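Local structure of uncharacterized protein conserved in bacteria (Streptococcus suis, 4FZ4) at residues 105-110 with 137-141; 38-42 with 82-87. The protein probably binds host glycosaminoglycans, as the all-helical domain of a streptococcal surface antigen that mediates attachment to host cells. One frame throughout, in Å; residues are numbered along the deposited sequence.

Contact 1: residues 105-110 with 137-141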
ATOM      1  N   GLU A 105      10.573  -5.531 -13.133  1.00 33.86           N
ATOM      2  CA  GLU A 105      10.544  -5.396 -11.679  1.00 26.06           C
ATOM      3  C   GLU A 105       9.082  -5.449 -11.243  1.00 30.09           C
ATOM      4  O   GLU A 105       8.714  -6.185 -10.330  1.00 36.41           O
ATOM      5  CB  GLU A 105      11.180  -4.068 -11.247  1.00 29.90           C
ATOM      6  CG  GLU A 105      12.675  -3.943 -11.550  1.00 35.26           C
ATOM      7  CD  GLU A 105      13.561  -4.634 -10.532  1.00 35.53           C
ATOM      8  OE1 GLU A 105      13.042  -5.420  -9.713  1.00 35.76           O
ATOM      9  OE2 GLU A 105      14.788  -4.394 -10.555  1.00 46.65           O
ATOM     10  N   TYR A 106       8.251  -4.681 -11.928  1.00 28.17           N
ATOM     11  CA  TYR A 106       6.827  -4.633 -11.629  1.00 27.16           C
ATOM     12  C   TYR A 106       6.181  -6.023 -11.655  1.00 32.59           C
ATOM     13  O   TYR A 106       5.578  -6.453 -10.674  1.00 40.05           O
ATOM     14  CB  TYR A 106       6.127  -3.727 -12.640  1.00 24.09           C
ATOM     15  CG  TYR A 106       4.624  -3.775 -12.541  1.00 27.00           C
ATOM     16  CD1 TYR A 106       3.972  -3.361 -11.381  1.00 27.31           C
ATOM     17  CD2 TYR A 106       3.851  -4.265 -13.590  1.00 36.73           C
ATOM     18  CE1 TYR A 106       2.595  -3.438 -11.267  1.00 24.55           C
ATOM     19  CE2 TYR A 106       2.463  -4.347 -13.484  1.00 36.21           C
ATOM     20  CZ  TYR A 106       1.846  -3.935 -12.321  1.00 35.18           C
ATOM     21  OH  TYR A 106       0.480  -4.031 -12.198  1.00 49.17           O
ATOM     22  N   ASN A 107       6.315  -6.717 -12.781  1.00 30.80           N
ATOM     23  CA  ASN A 107       5.727  -8.045 -12.942  1.00 37.20           C
ATOM     24  C   ASN A 107       6.240  -9.063 -11.943  1.00 38.62           C
ATOM     25  O   ASN A 107       5.479  -9.870 -11.419  1.00 39.77           O
ATOM     26  CB  ASN A 107       5.975  -8.570 -14.356  1.00 24.87           C
ATOM     27  CG  ASN A 107       5.121  -7.870 -15.393  1.00 55.38           C
ATOM     28  OD1 ASN A 107       5.315  -8.049 -16.592  1.00 57.57           O
ATOM     29  ND2 ASN A 107       4.165  -7.072 -14.936  1.00 54.41           N
ATOM     30  N   ALA A 108       7.536  -9.018 -11.676  1.00 30.64           N
ATOM     31  CA  ALA A 108       8.145  -9.960 -10.753  1.00 27.64           C
ATOM     32  C   ALA A 108       7.902  -9.680  -9.271  1.00 32.66           C
ATOM     33  O   ALA A 108       7.742 -10.608  -8.493  1.00 27.95           O
ATOM     34  CB  ALA A 108       9.647 -10.016 -11.010  1.00 33.49           C
ATOM     35  N   HIS A 109       7.847  -8.408  -8.879  1.00 37.39           N
ATOM     36  CA  HIS A 109       7.730  -8.086  -7.463  1.00 38.70           C
ATOM     37  C   HIS A 109       6.562  -7.264  -6.941  1.00 41.25           C
ATOM     38  O   HIS A 109       6.305  -7.282  -5.740  1.00 37.56           O
ATOM     39  CB  HIS A 109       9.016  -7.392  -7.013  1.00 39.48           C
ATOM     40  CG  HIS A 109      10.265  -8.145  -7.345  1.00 36.09           C
ATOM     41  ND1 HIS A 109      10.566  -9.373  -6.792  1.00 32.30           N
ATOM     42  CD2 HIS A 109      11.311  -7.827  -8.147  1.00 34.12           C
ATOM     43  CE1 HIS A 109      11.744  -9.776  -7.238  1.00 42.25           C
ATOM     44  NE2 HIS A 109      12.217  -8.856  -8.062  1.00 36.96           N
ATOM     45  N   LEU A 110       5.857  -6.542  -7.804  1.00 33.16           N
ATOM     46  CA  LEU A 110       4.768  -5.708  -7.314  1.00 33.57           C
ATOM     47  C   LEU A 110       3.389  -6.042  -7.845  1.00 35.61           C
ATOM     48  O   LEU A 110       2.411  -5.978  -7.101  1.00 21.20           O
ATOM     49  CB  LEU A 110       5.082  -4.231  -7.592  1.00 26.33           C
ATOM     50  CG  LEU A 110       6.427  -3.745  -7.025  1.00 26.12           C
ATOM     51  CD1 LEU A 110       6.949  -2.566  -7.830  1.00 25.30           C
ATOM     52  CD2 LEU A 110       6.269  -3.398  -5.560  1.00 34.05           C
ATOM     53  N   ALA A 137      12.158  -3.576  -4.989  1.00 29.54           N
ATOM     54  CA  ALA A 137      11.839  -3.432  -6.405  1.00 22.50           C
ATOM     55  C   ALA A 137      11.451  -2.000  -6.752  1.00 25.49           C
ATOM     56  O   ALA A 137      11.736  -1.516  -7.849  1.00 31.06           O
ATOM     57  CB  ALA A 137      10.723  -4.393  -6.783  1.00 28.38           C
ATOM     58  N   MET A 138      10.799  -1.325  -5.815  1.00 20.48           N
ATOM     59  CA  MET A 138      10.388   0.050  -6.027  1.00 22.50           C
ATOM     60  C   MET A 138      11.648   0.913  -6.140  1.00 30.74           C
ATOM     61  O   MET A 138      11.731   1.818  -6.975  1.00 32.97           O
ATOM     62  CB  MET A 138       9.538   0.516  -4.850  1.00 31.40           C
ATOM     63  CG  MET A 138       8.597   1.644  -5.190  1.00 41.48           C
ATOM     64  SD  MET A 138       7.495   1.191  -6.540  1.00 38.35           S
ATOM     65  CE  MET A 138       7.196   2.783  -7.217  1.00 32.32           C
ATOM     66  N   GLY A 139      12.634   0.616  -5.295  1.00 24.76           N
ATOM     67  CA  GLY A 139      13.880   1.357  -5.324  1.00 25.42           C
ATOM     68  C   GLY A 139      14.622   1.173  -6.635  1.00 21.77           C
ATOM     69  O   GLY A 139      15.110   2.132  -7.233  1.00 31.88           O
ATOM     70  N   ARG A 140      14.708  -0.065  -7.098  1.00 25.12           N
ATOM     71  CA  ARG A 140      15.403  -0.338  -8.345  1.00 25.42           C
ATOM     72  C   ARG A 140      14.676   0.347  -9.494  1.00 32.16           C
ATOM     73  O   ARG A 140      15.295   0.937 -10.373  1.00 47.15           O
ATOM     74  CB  ARG A 140      15.499  -1.849  -8.571  1.00 28.99           C
ATOM     75  CG  ARG A 140      16.391  -2.551  -7.528  1.00 33.12           C
ATOM     76  CD  ARG A 140      16.739  -3.985  -7.953  1.00 36.67           C
ATOM     77  NE  ARG A 140      15.560  -4.850  -7.973  1.00 35.15           N
ATOM     78  CZ  ARG A 140      15.095  -5.511  -6.912  1.00 30.72           C
ATOM     79  NH1 ARG A 140      15.712  -5.421  -5.742  1.00 26.91           N
ATOM     80  NH2 ARG A 140      13.994  -6.246  -7.021  1.00 39.93           N
ATOM     81  N   ILE A 141      13.354   0.282  -9.478  1.00 32.43           N
ATOM     82  CA  ILE A 141      12.581   0.927 -10.522  1.00 30.34           C
ATOM     83  C   ILE A 141      12.940   2.416 -10.557  1.00 36.03           C
ATOM     84  O   ILE A 141      13.123   2.998 -11.628  1.00 37.25           O
ATOM     85  CB  ILE A 141      11.070   0.748 -10.270  1.00 32.37           C
ATOM     86  CG1 ILE A 141      10.665  -0.677 -10.632  1.00 35.55           C
ATOM     87  CG2 ILE A 141      10.270   1.771 -11.058  1.00 24.78           C
ATOM     88  CD1 ILE A 141       9.167  -0.918 -10.598  1.00 34.15           C
TER

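Contact 2: residues 38-42 with 82-87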
ATOM      1  N   GLN A  38      -5.733  -5.221  -8.651  1.00 28.18           N
ATOM      2  CA  GLN A  38      -5.296  -4.355  -7.552  1.00 36.72           C
ATOM      3  C   GLN A  38      -6.378  -3.325  -7.232  1.00 40.79           C
ATOM      4  O   GLN A  38      -6.616  -3.000  -6.072  1.00 44.26           O
ATOM      5  CB  GLN A  38      -3.995  -3.628  -7.925  1.00 34.80           C
ATOM      6  CG  GLN A  38      -3.632  -2.461  -6.991  1.00 35.88           C
ATOM      7  CD  GLN A  38      -3.313  -2.896  -5.567  1.00 29.61           C
ATOM      8  OE1 GLN A  38      -3.159  -2.063  -4.666  1.00 36.82           O
ATOM      9  NE2 GLN A  38      -3.211  -4.200  -5.358  1.00 28.43           N
ATOM     10  N   LYS A  39      -7.036  -2.820  -8.274  1.00 41.75           N
ATOM     11  CA  LYS A  39      -8.097  -1.830  -8.116  1.00 41.08           C
ATOM     12  C   LYS A  39      -9.195  -2.340  -7.181  1.00 45.76           C
ATOM     13  O   LYS A  39      -9.527  -1.691  -6.189  1.00 43.32           O
ATOM     14  CB  LYS A  39      -8.695  -1.490  -9.484  1.00 40.73           C
ATOM     15  CG  LYS A  39      -9.784  -0.438  -9.445  1.00 44.48           C
ATOM     16  CD  LYS A  39     -10.423  -0.256 -10.809  1.00 64.28           C
ATOM     17  CE  LYS A  39     -11.605   0.694 -10.728  1.00 79.13           C
ATOM     18  NZ  LYS A  39     -12.630   0.226  -9.746  1.00 85.97           N
ATOM     19  N   ALA A  40      -9.748  -3.508  -7.496  1.00 35.87           N
ATOM     20  CA  ALA A  40     -10.807  -4.092  -6.679  1.00 39.14           C
ATOM     21  C   ALA A  40     -10.264  -4.538  -5.335  1.00 43.02           C
ATOM     22  O   ALA A  40     -10.981  -4.534  -4.331  1.00 51.42           O
ATOM     23  CB  ALA A  40     -11.444  -5.275  -7.401  1.00 51.40           C
ATOM     24  N   LEU A  41      -8.995  -4.932  -5.308  1.00 35.38           N
ATOM     25  CA  LEU A  41      -8.382  -5.370  -4.058  1.00 34.60           C
ATOM     26  C   LEU A  41      -8.246  -4.159  -3.134  1.00 33.47           C
ATOM     27  O   LEU A  41      -8.665  -4.189  -1.977  1.00 38.14           O
ATOM     28  CB  LEU A  41      -7.010  -5.989  -4.332  1.00 34.31           C
ATOM     29  CG  LEU A  41      -6.424  -6.797  -3.179  1.00 33.94           C
ATOM     30  CD1 LEU A  41      -7.415  -7.889  -2.790  1.00 32.43           C
ATOM     31  CD2 LEU A  41      -5.080  -7.394  -3.594  1.00 29.25           C
ATOM     32  N   TRP A  42      -7.673  -3.083  -3.661  1.00 30.06           N
ATOM     33  CA  TRP A  42      -7.513  -1.865  -2.882  1.00 39.39           C
ATOM     34  C   TRP A  42      -8.877  -1.359  -2.395  1.00 36.08           C
ATOM     35  O   TRP A  42      -9.018  -0.916  -1.254  1.00 40.33           O
ATOM     36  CB  TRP A  42      -6.832  -0.780  -3.725  1.00 44.91           C
ATOM     37  CG  TRP A  42      -6.871   0.558  -3.061  1.00 38.59           C
ATOM     38  CD1 TRP A  42      -7.400   1.711  -3.569  1.00 27.33           C
ATOM     39  CD2 TRP A  42      -6.414   0.871  -1.739  1.00 30.96           C
ATOM     40  NE1 TRP A  42      -7.305   2.720  -2.641  1.00 30.72           N
ATOM     41  CE2 TRP A  42      -6.706   2.232  -1.509  1.00 24.14           C
ATOM     42  CE3 TRP A  42      -5.790   0.131  -0.727  1.00 27.98           C
ATOM     43  CZ2 TRP A  42      -6.396   2.877  -0.305  1.00 21.47           C
ATOM     44  CZ3 TRP A  42      -5.476   0.770   0.473  1.00 17.66           C
ATOM     45  CH2 TRP A  42      -5.784   2.133   0.673  1.00 22.97           C
ATOM     46  N   VAL A  82       1.294  -0.490  -0.801  1.00 26.78           N
ATOM     47  CA  VAL A  82       1.187  -1.227  -2.053  1.00 19.35           C
ATOM     48  C   VAL A  82       0.394  -0.439  -3.096  1.00 23.33           C
ATOM     49  O   VAL A  82       0.847  -0.272  -4.228  1.00 34.38           O
ATOM     50  CB  VAL A  82       0.558  -2.631  -1.816  1.00 29.24           C
ATOM     51  CG1 VAL A  82       0.297  -3.338  -3.144  1.00 28.52           C
ATOM     52  CG2 VAL A  82       1.512  -3.473  -0.978  1.00 15.66           C
ATOM     53  N   GLU A  83      -0.783   0.044  -2.716  1.00 30.17           N
ATOM     54  CA  GLU A  83      -1.611   0.830  -3.625  1.00 22.13           C
ATOM     55  C   GLU A  83      -0.787   2.020  -4.103  1.00 26.96           C
ATOM     56  O   GLU A  83      -0.876   2.443  -5.255  1.00 33.83           O
ATOM     57  CB  GLU A  83      -2.857   1.318  -2.881  1.00 22.16           C
ATOM     58  CG  GLU A  83      -3.613   2.430  -3.570  1.00 27.90           C
ATOM     59  CD  GLU A  83      -4.256   2.008  -4.885  1.00 34.27           C
ATOM     60  OE1 GLU A  83      -4.029   0.860  -5.333  1.00 36.90           O
ATOM     61  OE2 GLU A  83      -4.991   2.833  -5.473  1.00 43.06           O
ATOM     62  N   ASN A  84       0.030   2.556  -3.204  1.00 24.72           N
ATOM     63  CA  ASN A  84       0.868   3.709  -3.514  1.00 16.41           C
ATOM     64  C   ASN A  84       1.955   3.322  -4.528  1.00 27.06           C
ATOM     65  O   ASN A  84       2.111   3.970  -5.560  1.00 25.36           O
ATOM     66  CB  ASN A  84       1.506   4.227  -2.217  1.00 20.18           C
ATOM     67  CG  ASN A  84       2.124   5.596  -2.379  1.00 27.66           C
ATOM     68  OD1 ASN A  84       2.788   5.872  -3.373  1.00 32.46           O
ATOM     69  ND2 ASN A  84       1.912   6.464  -1.394  1.00 27.21           N
ATOM     70  N   TYR A  85       2.726   2.281  -4.210  1.00 18.59           N
ATOM     71  CA  TYR A  85       3.757   1.797  -5.119  1.00 24.76           C
ATOM     72  C   TYR A  85       3.182   1.535  -6.503  1.00 26.68           C
ATOM     73  O   TYR A  85       3.751   1.954  -7.510  1.00 32.67           O
ATOM     74  CB  TYR A  85       4.365   0.493  -4.601  1.00 28.81           C
ATOM     75  CG  TYR A  85       5.219   0.650  -3.368  1.00 30.67           C
ATOM     76  CD1 TYR A  85       5.653   1.916  -2.956  1.00 29.52           C
ATOM     77  CD2 TYR A  85       5.654  -0.469  -2.648  1.00 20.67           C
ATOM     78  CE1 TYR A  85       6.495   2.069  -1.875  1.00 23.90           C
ATOM     79  CE2 TYR A  85       6.510  -0.323  -1.556  1.00 30.37           C
ATOM     80  CZ  TYR A  85       6.927   0.953  -1.181  1.00 32.31           C
ATOM     81  OH  TYR A  85       7.819   1.119  -0.142  1.00 37.43           O
ATOM     82  N   ILE A  86       2.050   0.843  -6.556  1.00 25.99           N
ATOM     83  CA  ILE A  86       1.459   0.532  -7.845  1.00 23.95           C
ATOM     84  C   ILE A  86       0.986   1.778  -8.603  1.00 33.27           C
ATOM     85  O   ILE A  86       1.151   1.856  -9.827  1.00 34.57           O
ATOM     86  CB  ILE A  86       0.323  -0.507  -7.698  1.00 24.88           C
ATOM     87  CG1 ILE A  86       0.922  -1.825  -7.189  1.00 19.25           C
ATOM     88  CG2 ILE A  86      -0.333  -0.781  -9.061  1.00 22.08           C
ATOM     89  CD1 ILE A  86      -0.099  -2.926  -6.981  1.00 27.95           C
ATOM     90  N   ARG A  87       0.417   2.752  -7.894  1.00 28.35           N
ATOM     91  CA  ARG A  87      -0.004   3.975  -8.559  1.00 23.01           C
ATOM     92  C   ARG A  87       1.210   4.644  -9.178  1.00 27.01           C
ATOM     93  O   ARG A  87       1.115   5.211 -10.262  1.00 37.39           O
ATOM     94  CB  ARG A  87      -0.671   4.954  -7.586  1.00 27.68           C
ATOM     95  CG  ARG A  87      -2.151   4.670  -7.354  1.00 32.48           C
ATOM     96  CD  ARG A  87      -2.828   5.776  -6.561  1.00 29.58           C
ATOM     97  NE  ARG A  87      -3.997   5.262  -5.857  1.00 35.65           N
ATOM     98  CZ  ARG A  87      -4.838   6.004  -5.144  1.00 38.01           C
ATOM     99  NH1 ARG A  87      -4.649   7.313  -5.039  1.00 34.96           N
ATOM    100  NH2 ARG A  87      -5.857   5.430  -4.518  1.00 37.74           N
TER

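Contact 1: residues 105-110 with 137-141
Glu105 turns its CG to lie beside its backbone N and then bends again at chi2, which swings the carboxylate across the end of Arg140, whose own chain folds at chi3 (-66°) to bring NE and NH2 round to meet it. The two chains cross at about a right angle and form a side-on, two-nitrogen salt bridge. NE of Arg140 binds Glu105 OE2 at 2.7 Å, while NH2 of Arg140 reaches Glu105 OE1 at 3.0 Å; both oxygens are approached on their syn sides. The carboxylate stays near the guanidinium plane, although the two planes are tilted by 34°, and a weak third bond runs from NE to OE1. With one oxygen for each nitrogen, the pairing limits rotation of both groups. Arg140 also lays a guanidinium face over CA of Ala137, one turn earlier, and sets its NH2 3.3 Å from CD2 of His109, whose imidazole plane stands steeply to the guanidinium. ND1 of His109 is hydrogen-bonded to Glu133, which helps fix the ring.

Beneath the salt bridge the packing is apolar. CB of Ala137 sits 3.5 Å from CB of His109, and CG1 of Ile141 slides past the aliphatic part of Glu105, 3.5 Å from its CB. Leu110 and Ile141 meet tip to tip, CD1 to CD1 at 3.9 Å, and the Leu110 methyl also rests on SD of Met138.

The segments run antiparallel (167°), their axes 9.9 Å apart, and join helix 100-110 to helix 123-152. Helix 66-95 lies against both, touching Tyr106 through Arg93 and Met138 through Tyr85, Gln88 and Val89, so three helices pack together in this part of the all-helical fold.

Contact 2: residues 38-42 with 82-87
Trp42 and Glu83 stack through a CH-pi interaction where helix 36-55 packs roughly antiparallel against helix 66-95. CG of Glu83 lies 3.6 Å from the centroid of the indole five-membered ring, only 5° off the ring normal. Because the Glu83 chain bends at chi2 (66°), its carboxylate folds down nearly parallel to the indole, with the planes 11° apart, and CD stacks 3.4 Å from Trp42 CD1. In apolar packing further along the interface, CD1 of Ile86 lies against the side chain of Gln38, 3.6 Å from its CG.

The polar interactions centre on the same carboxylate. Within helix 66-95, Arg87 forms a side-on salt bridge with Glu83, hydrogen-bonding one oxygen through two nitrogens: NE lies 2.7 Å and NH2 2.9 Å from Glu83 OE2. NE comes from above the carboxylate plane, and NH2 is met by the anti lone pair of OE2. The guanidinium stands steeply to the indole, its NH2 3.6 Å from Trp42 NE1. The remaining oxygen, Glu83 OE1, is hydrogen-bonded to Tyr29, and Arg87 NH1 bonds to the carbonyl of Val26. Leu23 of helix 3-23 touches Trp42, Glu83 and Arg87.

The arginine thus probably compensates the charge of a buried acid and favours its ionised form, while the acid's CG methylene and carboxylate serve as a packing surface for the tryptophan.

Contact 2 lies close to the middle of the chain, its centre about 6 Å from the chain centre, whereas contact 1 is displaced to about 14 Å; the two contact centres are also about 14 Å apart. Helix 66-95 connects them. Its segment 82-87 faces helix 36-55 through Glu83 and Ile86, while Tyr85 turns toward contact 1, where CE of Met138 reaches the Tyr85 carbonyl O at 3.6 Å. CD1 of Ile86 also comes within 4.0 Å of the Leu110 carbonyl O. The two contacts therefore touch, and together they involve four helices of the domain thought to bind glycosaminoglycans.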